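Local coordinates for nitrate transport protein (Parabacteroides distasonis, PDB 3HN0) that probably captures a small solute and hands it to an ABC transporter for import, as a substrate-binding protein of the nitrate-transport type, at residues G105-I110 / M255-L260; L111-L116 / Y123-A128; Y127-A132 / G142-A147. One frame throughout, in Å; residues are numbered along the deposited sequence.

In the fold
Contact 1 is the buried one; contacts 2 and 3 are only partly buried and lie nearer the surface. Contacts 1 and 2 share helix 107-119. In contact 1 its first turn meets helix 251-264, and in contact 2 its next turns cover the chain running into and through strand 125-126. Contact 3 carries on from there: Tyr-127 and Ala-128 belong to both, and the loop then packs against the turn that leads into strand 146-149. No hydrogen bond crosses any of the three. All three set an aromatic ring against aliphatic groups; contact 2 also brings in the aliphatic stem of an arginine, laid on Leu-125. Asp-109 of contact 1 ties to Arg-113 and Tyr-127 of contact 2.

Contact 1: residues G105-I110 / M255-L260; sequences GTTPDI and MGFLRL
Two residues after Thr-107, which touches Phe-257 across the contact, Asp-109 has both carboxylate oxygens bonded. OD2 of Asp-109 accepts the backbone N of Gly-105 at 2.8 Å. The bond is almost straight, 177° at the hydrogen, and uses the anti lone pair of OD2. OD1 forms a salt bridge with Arg-113 NE and a hydrogen bond with Tyr-127 OH. The first bond ties the loop to the first helical turn; those of OD1 reach the next turn and the segment after strand 125-126.

The contact itself is apolar. Phe-257 has CG anti to its backbone N (chi1 169°), which carries the ring toward the other helix. Its leading corner, CZ, meets CG2 of Thr-107 at 3.6 Å. CG2 lies at the ring edge, near the plane. OG1 of Thr-107 is also at the edge, in plane, 3.9 Å from CZ of Phe-257. The two side chains meet nearly square on. One turn on, CG2 of Ile-110 touches CD2 of Leu-260 at 3.9 Å, in one of two deposited conformers of that leucine, so this touch is less certain. The isoleucine and leucine point opposite ways.

Leu-111 continues the apolar layer on Phe-257 and Leu-260. Met-62 and Ile-63 of helix 62-70 also touch Phe-257. The contact thus joins the start of helix 107-119 to the last helix of the chain, 251-264, with helix 62-70 alongside.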
loop_
_atom_site.group_PDB
_atom_site.type_symbol
_atom_site.label_atom_id
_atom_site.label_comp_id
_atom_site.label_asym_id
_atom_site.label_seq_id
_atom_site.Cartn_x
_atom_site.Cartn_y
_atom_site.Cartn_z
ATOM N N GLY A 105 -5.473 11.577 21.169
ATOM C CA GLY A 105 -5.860 10.265 21.649
ATOM C C GLY A 105 -6.577 9.328 20.694
ATOM O O GLY A 105 -6.938 8.206 21.093
ATOM N N THR A 106 -6.800 9.780 19.458
ATOM C CA THR A 106 -7.563 9.015 18.466
ATOM C C THR A 106 -6.681 8.752 17.251
ATOM O O THR A 106 -5.494 9.069 17.271
ATOM C CB THR A 106 -8.870 9.722 18.049
ATOM O OG1 THR A 106 -8.571 10.877 17.241
ATOM C CG2 THR A 106 -9.706 10.139 19.278
ATOM N N THR A 107 -7.261 8.154 16.207
ATOM C CA THR A 107 -6.492 7.719 15.033
ATOM C C THR A 107 -5.449 8.748 14.511
ATOM O O THR A 107 -4.284 8.429 14.395
ATOM C CB THR A 107 -7.420 7.224 13.937
ATOM O OG1 THR A 107 -8.267 6.193 14.486
ATOM C CG2 THR A 107 -6.615 6.632 12.797
ATOM N N PRO A 108 -5.878 9.970 14.141
ATOM C CA PRO A 108 -4.886 10.895 13.563
ATOM C C PRO A 108 -3.675 11.162 14.439
ATOM O O PRO A 108 -2.543 11.249 13.961
ATOM C CB PRO A 108 -5.678 12.191 13.327
ATOM C CG PRO A 108 -6.918 12.077 14.143
ATOM C CD PRO A 108 -7.224 10.567 14.185
ATOM N N ASP A 109 -3.878 11.282 15.739
ATOM C CA ASP A 109 -2.795 11.470 16.688
ATOM C C ASP A 109 -1.821 10.263 16.738
ATOM O O ASP A 109 -0.601 10.384 16.560
ATOM C CB ASP A 109 -3.434 11.683 18.074
ATOM C CG ASP A 109 -2.432 11.941 19.163
ATOM O OD1 ASP A 109 -1.269 12.257 18.834
ATOM O OD2 ASP A 109 -2.828 11.848 20.356
ATOM N N ILE A 110 -2.382 9.079 16.937
ATOM C CA ILE A 110 -1.586 7.854 17.008
ATOM C C ILE A 110 -0.764 7.610 15.740
ATOM O O ILE A 110 0.432 7.315 15.815
ATOM C CB ILE A 110 -2.436 6.633 17.362
ATOM C CG1 ILE A 110 -3.015 6.775 18.769
ATOM C CG2 ILE A 110 -1.555 5.339 17.252
ATOM C CD1 ILE A 110 -4.358 6.060 19.003
HETATM N N MSE A 255 -6.494 -5.766 10.845
HETATM C CA MSE A 255 -5.928 -6.233 12.113
HETATM C C MSE A 255 -4.556 -5.623 12.354
HETATM O O MSE A 255 -4.207 -5.293 13.493
HETATM C CB MSE A 255 -5.857 -7.749 12.147
HETATM C CG MSE A 255 -7.216 -8.406 11.991
HETATM SE SE MSE A 255 -8.446 -7.934 13.454
HETATM C CE MSE A 255 -7.578 -8.876 14.721
ATOM N N GLY A 256 -3.765 -5.434 11.292
ATOM C CA GLY A 256 -2.508 -4.677 11.447
ATOM C C GLY A 256 -2.655 -3.253 11.951
ATOM O O GLY A 256 -1.879 -2.796 12.807
ATOM N N PHE A 257 -3.610 -2.515 11.414
ATOM C CA PHE A 257 -3.948 -1.189 11.900
ATOM C C PHE A 257 -4.381 -1.209 13.375
ATOM O O PHE A 257 -3.827 -0.475 14.163
ATOM C CB PHE A 257 -5.034 -0.519 11.046
ATOM C CG PHE A 257 -5.591 0.707 11.640
ATOM C CD1 PHE A 257 -4.884 1.909 11.651
ATOM C CD2 PHE A 257 -6.863 0.691 12.219
ATOM C CE1 PHE A 257 -5.418 3.063 12.170
ATOM C CE2 PHE A 257 -7.384 1.823 12.805
ATOM C CZ PHE A 257 -6.683 3.038 12.784
ATOM N N LEU A 258 -5.312 -2.096 13.733
ATOM C CA LEU A 258 -5.815 -2.187 15.108
ATOM C C LEU A 258 -4.685 -2.540 16.091
ATOM O O LEU A 258 -4.591 -1.947 17.159
ATOM C CB LEU A 258 -7.011 -3.158 15.217
ATOM C CG LEU A 258 -8.296 -2.593 14.571
ATOM C CD1 LEU A 258 -9.431 -3.643 14.541
ATOM C CD2 LEU A 258 -8.792 -1.302 15.245
ATOM N N ARG A 259 -3.796 -3.446 15.685
ATOM C CA ARG A 259 -2.647 -3.800 16.473
ATOM C C ARG A 259 -1.748 -2.620 16.714
ATOM O O ARG A 259 -1.246 -2.428 17.829
ATOM C CB ARG A 259 -1.860 -4.910 15.776
ATOM C CG ARG A 259 -0.779 -5.554 16.606
ATOM C CD ARG A 259 -0.262 -6.870 15.940
ATOM N NE ARG A 259 -1.344 -7.861 15.756
ATOM C CZ ARG A 259 -1.883 -8.243 14.586
ATOM N NH1 ARG A 259 -1.457 -7.762 13.412
ATOM N NH2 ARG A 259 -2.860 -9.145 14.585
ATOM N N LEU A 260 -1.512 -1.822 15.667
ATOM C CA LEU A 260 -0.711 -0.618 15.810
ATOM C C LEU A 260 -1.344 0.340 16.826
ATOM O O LEU A 260 -0.674 0.830 17.738
ATOM C CB LEU A 260 -0.521 0.040 14.429
ATOM C CG LEU A 260 0.357 1.282 14.316
ATOM C CD1 LEU A 260 0.755 1.539 12.845
ATOM C CD2 LEU A 260 -0.376 2.468 14.914
#

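Contact 2: residues L111-L116 / Y123-A128; sequences LTRYYL and YPLNYA
The guanidinium of Arg-113 and the ring of Tyr-127 stand nearly perpendicular, with 89° between their planes. Tyr-127 OH approaches the guanidinium obliquely, 3.8 Å from Arg-113 NE. At that distance it is an approach and not a hydrogen bond; both groups bond instead to OD1 of Asp-109. The ring of Tyr-123 receives CD2 of Leu-116, also obliquely, 3.6 Å from CD2 of Tyr-123. The same ring makes a cation-pi contact with Arg-146.

Between the two tyrosines sits Leu-125. Its two methyls are shared out between two helix residues. CD1 of Leu-125 meets CG of Arg-113 at 3.5 Å, with the arginine stem running across the leucine. CD2 of Leu-125 meets CD1 of Leu-116 at 3.7 Å, and the two leucines lie alongside, pointing opposite ways. The arginine lays its aliphatic part over Leu-125 and then bends (chi3 -95°), which brings NE round toward the tyrosine hydroxyl. An alanine in place of Arg-113 would take away the stem over CD1 of Leu-125 and would probably leave Asp-109 without its positively charged mate. The backbone N of Tyr-123 is buried here with no partner in the model.

At the end of the strand, Asn-126 OD1 accepts a bond from the backbone N of Ala-128 at 2.8 Å, in the carbonyl plane, forming an Asx turn.

The contact closes a beta-alpha-beta unit. Strand 125-126 pairs in parallel with strand 99-100, and helix 107-119 covers them both. Leu-99 of that neighbouring strand touches Thr-112, Leu-116 and Leu-125 and completes the apolar layer under the helix.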
loop_
_atom_site.group_PDB
_atom_site.type_symbol
_atom_site.label_atom_id
_atom_site.label_comp_id
_atom_site.label_asym_id
_atom_site.label_seq_id
_atom_site.Cartn_x
_atom_site.Cartn_y
_atom_site.Cartn_z
ATOM N N LEU A 111 -1.392 7.786 14.579
ATOM C CA LEU A 111 -0.706 7.600 13.308
ATOM C C LEU A 111 0.392 8.631 13.068
ATOM O O LEU A 111 1.410 8.331 12.416
ATOM C CB LEU A 111 -1.694 7.554 12.132
ATOM C CG LEU A 111 -2.590 6.275 12.143
ATOM C CD1 LEU A 111 -3.413 6.179 10.852
ATOM C CD2 LEU A 111 -1.792 4.996 12.372
ATOM N N THR A 112 0.196 9.840 13.556
ATOM C CA THR A 112 1.221 10.863 13.432
ATOM C C THR A 112 2.397 10.449 14.315
ATOM O O THR A 112 3.533 10.486 13.878
ATOM C CB THR A 112 0.666 12.254 13.847
ATOM O OG1 THR A 112 -0.414 12.594 12.950
ATOM C CG2 THR A 112 1.732 13.330 13.756
ATOM N N ARG A 113 2.109 10.010 15.532
ATOM C CA ARG A 113 3.191 9.563 16.413
ATOM C C ARG A 113 3.934 8.374 15.800
ATOM O O ARG A 113 5.154 8.312 15.834
ATOM C CB ARG A 113 2.641 9.236 17.801
ATOM C CG ARG A 113 2.314 10.499 18.612
ATOM C CD ARG A 113 2.009 10.133 20.049
ATOM N NE ARG A 113 0.583 9.978 20.282
ATOM C CZ ARG A 113 0.030 9.130 21.143
ATOM N NH1 ARG A 113 0.775 8.276 21.840
ATOM N NH2 ARG A 113 -1.293 9.124 21.286
ATOM N N TYR A 114 3.191 7.467 15.158
ATOM C CA TYR A 114 3.820 6.324 14.521
ATOM C C TYR A 114 4.772 6.738 13.394
ATOM O O TYR A 114 5.908 6.220 13.249
ATOM C CB TYR A 114 2.736 5.376 13.998
ATOM C CG TYR A 114 3.304 4.288 13.125
ATOM C CD1 TYR A 114 4.040 3.248 13.681
ATOM C CD2 TYR A 114 3.108 4.287 11.716
ATOM C CE1 TYR A 114 4.581 2.254 12.902
ATOM C CE2 TYR A 114 3.668 3.273 10.922
ATOM C CZ TYR A 114 4.401 2.260 11.535
ATOM O OH TYR A 114 4.964 1.237 10.798
ATOM N N TYR A 115 4.271 7.639 12.548
ATOM C CA TYR A 115 5.041 8.154 11.424
ATOM C C TYR A 115 6.323 8.849 11.899
ATOM O O TYR A 115 7.375 8.595 11.371
ATOM C CB TYR A 115 4.190 9.145 10.591
ATOM C CG TYR A 115 4.988 9.806 9.505
ATOM C CD1 TYR A 115 5.210 9.160 8.306
ATOM C CD2 TYR A 115 5.547 11.066 9.693
ATOM C CE1 TYR A 115 5.983 9.757 7.302
ATOM C CE2 TYR A 115 6.315 11.660 8.678
ATOM C CZ TYR A 115 6.507 10.987 7.506
ATOM O OH TYR A 115 7.258 11.528 6.500
ATOM N N LEU A 116 6.219 9.680 12.908
ATOM C CA LEU A 116 7.391 10.409 13.400
ATOM C C LEU A 116 8.423 9.432 13.955
ATOM O O LEU A 116 9.610 9.551 13.664
ATOM C CB LEU A 116 6.992 11.443 14.428
ATOM C CG LEU A 116 6.135 12.627 13.926
ATOM C CD1 LEU A 116 5.702 13.504 15.131
ATOM C CD2 LEU A 116 6.829 13.466 12.860
ATOM N N TYR A 123 9.299 16.016 16.053
ATOM C CA TYR A 123 8.709 17.331 16.118
ATOM C C TYR A 123 7.831 17.424 17.360
ATOM O O TYR A 123 7.100 16.472 17.666
ATOM C CB TYR A 123 7.837 17.612 14.893
ATOM C CG TYR A 123 8.523 17.452 13.567
ATOM C CD1 TYR A 123 9.838 17.874 13.371
ATOM C CD2 TYR A 123 7.851 16.897 12.497
ATOM C CE1 TYR A 123 10.455 17.727 12.136
ATOM C CE2 TYR A 123 8.436 16.755 11.268
ATOM C CZ TYR A 123 9.746 17.165 11.088
ATOM O OH TYR A 123 10.330 17.004 9.866
ATOM N N PRO A 124 7.865 18.577 18.043
ATOM C CA PRO A 124 6.994 18.751 19.208
ATOM C C PRO A 124 5.534 18.745 18.775
ATOM O O PRO A 124 5.175 19.461 17.847
ATOM C CB PRO A 124 7.376 20.133 19.740
ATOM C CG PRO A 124 8.519 20.631 18.867
ATOM C CD PRO A 124 8.482 19.845 17.619
ATOM N N LEU A 125 4.714 17.930 19.429
ATOM C CA LEU A 125 3.288 17.842 19.097
ATOM C C LEU A 125 2.492 18.891 19.863
ATOM O O LEU A 125 2.707 19.096 21.037
ATOM C CB LEU A 125 2.764 16.439 19.357
ATOM C CG LEU A 125 3.485 15.369 18.530
ATOM C CD1 LEU A 125 3.037 13.958 18.946
ATOM C CD2 LEU A 125 3.255 15.599 17.033
ATOM N N ASN A 126 1.608 19.598 19.185
ATOM C CA ASN A 126 0.771 20.564 19.835
ATOM C C ASN A 126 -0.687 20.230 19.607
ATOM O O ASN A 126 -1.144 20.144 18.473
ATOM C CB ASN A 126 1.109 21.950 19.321
ATOM C CG ASN A 126 0.472 23.057 20.146
ATOM O OD1 ASN A 126 -0.707 22.980 20.544
ATOM N ND2 ASN A 126 1.249 24.109 20.392
ATOM N N TYR A 127 -1.407 20.053 20.715
ATOM C CA TYR A 127 -2.785 19.607 20.710
ATOM C C TYR A 127 -3.734 20.762 21.060
ATOM O O TYR A 127 -4.889 20.544 21.430
ATOM C CB TYR A 127 -2.949 18.451 21.704
ATOM C CG TYR A 127 -2.163 17.204 21.371
ATOM C CD1 TYR A 127 -2.489 16.427 20.253
ATOM C CD2 TYR A 127 -1.080 16.797 22.162
ATOM C CE1 TYR A 127 -1.749 15.263 19.934
ATOM C CE2 TYR A 127 -0.362 15.658 21.871
ATOM C CZ TYR A 127 -0.696 14.888 20.747
ATOM O OH TYR A 127 0.026 13.745 20.525
ATOM N N ALA A 128 -3.268 21.979 20.847
ATOM C CA ALA A 128 -4.065 23.187 21.082
ATOM C C ALA A 128 -5.384 23.178 20.308
ATOM O O ALA A 128 -6.372 23.714 20.787
ATOM C CB ALA A 128 -3.239 24.447 20.758
#

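Contact 3: residues Y127-A132 / G142-A147; sequences YAFNTA and GKVNRA
Phe-129 meets Val-144 and Lys-143 with one corner of its ring, CE2. CG of Phe-129 lies anti to the carbonyl carbon and beside the backbone N (chi1 -62°), which swings the ring across to the other segment. CG2 of Val-144 is the main partner, 3.7 Å from CE2 of Phe-129 and 4.1 Å from its CD2. It comes in obliquely to the ring. The phenylalanine and the valine reach past one another from opposing sides. Of the two branches of Val-144, CG2 and not CG1 does the touching.

Lys-143 adds a looser touch. Its CG is anti to the backbone N (chi1 -177°), and this sets it at the edge of the ring, near the plane, with CG of Lys-143 4.3 Å from CE2 of Phe-129. The lysine thus meets the ring with its aliphatic stem. Nothing polar joins the segments.

Both ends of the helix between the segments are capped. Gly-142, with positive phi, ends it in a Schellman motif. Thr-131 is its N-cap, and OG1 of Thr-131 accepts the backbone N of Glu-134.

The contact therefore bridges the two ends of helix 132-141: one segment leads into it and the other leaves it for strand 146-149. The helix lies against the contact, with Ile-135 on Phe-129 and Ile-139 on Val-144. Tyr-100 of strand 99-100 touches both Lys-143 and Val-144. Further on, strand 146-149 becomes an outer strand of the three-stranded antiparallel sheet, beside strand 87-90.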
loop_
_atom_site.group_PDB
_atom_site.type_symbol
_atom_site.label_atom_id
_atom_site.label_comp_id
_atom_site.label_asym_id
_atom_site.label_seq_id
_atom_site.Cartn_x
_atom_site.Cartn_y
_atom_site.Cartn_z
ATOM N N TYR A 127 -1.407 20.053 20.715
ATOM C CA TYR A 127 -2.785 19.607 20.710
ATOM C C TYR A 127 -3.734 20.762 21.060
ATOM O O TYR A 127 -4.889 20.544 21.430
ATOM C CB TYR A 127 -2.949 18.451 21.704
ATOM C CG TYR A 127 -2.163 17.204 21.371
ATOM C CD1 TYR A 127 -2.489 16.427 20.253
ATOM C CD2 TYR A 127 -1.080 16.797 22.162
ATOM C CE1 TYR A 127 -1.749 15.263 19.934
ATOM C CE2 TYR A 127 -0.362 15.658 21.871
ATOM C CZ TYR A 127 -0.696 14.888 20.747
ATOM O OH TYR A 127 0.026 13.745 20.525
ATOM N N ALA A 128 -3.268 21.979 20.847
ATOM C CA ALA A 128 -4.065 23.187 21.082
ATOM C C ALA A 128 -5.384 23.178 20.308
ATOM O O ALA A 128 -6.372 23.714 20.787
ATOM C CB ALA A 128 -3.239 24.447 20.758
ATOM N N PHE A 129 -5.408 22.568 19.124
ATOM C CA PHE A 129 -6.597 22.556 18.292
ATOM C C PHE A 129 -7.099 21.120 18.150
ATOM O O PHE A 129 -6.400 20.281 17.593
ATOM C CB PHE A 129 -6.254 23.138 16.910
ATOM C CG PHE A 129 -5.797 24.599 16.956
ATOM C CD1 PHE A 129 -6.629 25.579 17.481
ATOM C CD2 PHE A 129 -4.555 24.978 16.464
ATOM C CE1 PHE A 129 -6.217 26.915 17.531
ATOM C CE2 PHE A 129 -4.137 26.300 16.512
ATOM C CZ PHE A 129 -4.970 27.271 17.039
ATOM N N ASN A 130 -8.312 20.830 18.607
ATOM C CA ASN A 130 -8.774 19.429 18.609
ATOM C C ASN A 130 -9.412 18.996 17.303
ATOM O O ASN A 130 -9.582 17.787 17.074
ATOM C CB ASN A 130 -9.720 19.132 19.780
ATOM C CG ASN A 130 -9.922 17.633 19.998
ATOM O OD1 ASN A 130 -11.035 17.136 19.928
ATOM N ND2 ASN A 130 -8.843 16.917 20.208
ATOM N N THR A 131 -9.744 19.957 16.437
ATOM C CA THR A 131 -10.360 19.662 15.151
ATOM C C THR A 131 -9.517 20.138 13.961
ATOM O O THR A 131 -8.713 21.117 14.050
ATOM C CB THR A 131 -11.772 20.269 14.980
ATOM O OG1 THR A 131 -11.692 21.688 14.793
ATOM C CG2 THR A 131 -12.698 19.951 16.169
ATOM N N ALA A 132 -9.762 19.471 12.842
ATOM C CA ALA A 132 -9.100 19.791 11.589
ATOM C C ALA A 132 -9.471 21.194 11.151
ATOM O O ALA A 132 -8.619 21.902 10.665
ATOM C CB ALA A 132 -9.430 18.735 10.484
ATOM N N GLY A 142 -1.713 32.221 10.817
ATOM C CA GLY A 142 -0.266 32.350 11.055
ATOM C C GLY A 142 0.299 31.663 12.287
ATOM O O GLY A 142 1.488 31.786 12.555
ATOM N N LYS A 143 -0.536 30.960 13.031
ATOM C CA LYS A 143 -0.161 30.287 14.269
ATOM C C LYS A 143 0.498 28.930 13.961
ATOM O O LYS A 143 1.396 28.507 14.672
ATOM C CB LYS A 143 -1.420 30.058 15.122
ATOM C CG LYS A 143 -1.208 29.409 16.509
ATOM C CD LYS A 143 -0.481 30.326 17.465
ATOM C CE LYS A 143 -0.633 29.873 18.918
ATOM N NZ LYS A 143 -0.318 30.956 19.878
ATOM N N VAL A 144 0.047 28.269 12.898
ATOM C CA VAL A 144 0.428 26.887 12.606
ATOM C C VAL A 144 1.271 26.826 11.325
ATOM O O VAL A 144 0.811 27.228 10.258
ATOM C CB VAL A 144 -0.833 26.036 12.458
ATOM C CG1 VAL A 144 -0.473 24.558 12.030
ATOM C CG2 VAL A 144 -1.673 26.053 13.735
ATOM N N ASN A 145 2.496 26.306 11.420
ATOM C CA ASN A 145 3.385 26.146 10.277
ATOM C C ASN A 145 3.561 24.674 9.881
ATOM O O ASN A 145 4.155 24.366 8.870
ATOM C CB ASN A 145 4.757 26.757 10.610
ATOM C CG ASN A 145 4.676 28.263 10.896
ATOM O OD1 ASN A 145 3.954 28.998 10.218
ATOM N ND2 ASN A 145 5.413 28.715 11.894
ATOM N N ARG A 146 3.082 23.768 10.709
ATOM C CA ARG A 146 3.237 22.353 10.400
ATOM C C ARG A 146 2.064 21.662 11.062
ATOM O O ARG A 146 1.757 21.960 12.217
ATOM C CB ARG A 146 4.625 21.931 10.910
ATOM C CG ARG A 146 4.950 20.487 11.065
ATOM C CD ARG A 146 6.361 20.350 11.732
ATOM N NE ARG A 146 7.439 20.485 10.766
ATOM C CZ ARG A 146 8.730 20.621 11.079
ATOM N NH1 ARG A 146 9.122 20.664 12.342
ATOM N NH2 ARG A 146 9.636 20.710 10.119
ATOM N N ALA A 147 1.384 20.789 10.299
ATOM C CA ALA A 147 0.185 20.154 10.763
ATOM C C ALA A 147 -0.122 18.897 9.986
ATOM O O ALA A 147 0.471 18.626 8.948
ATOM C CB ALA A 147 -1.008 21.151 10.657
#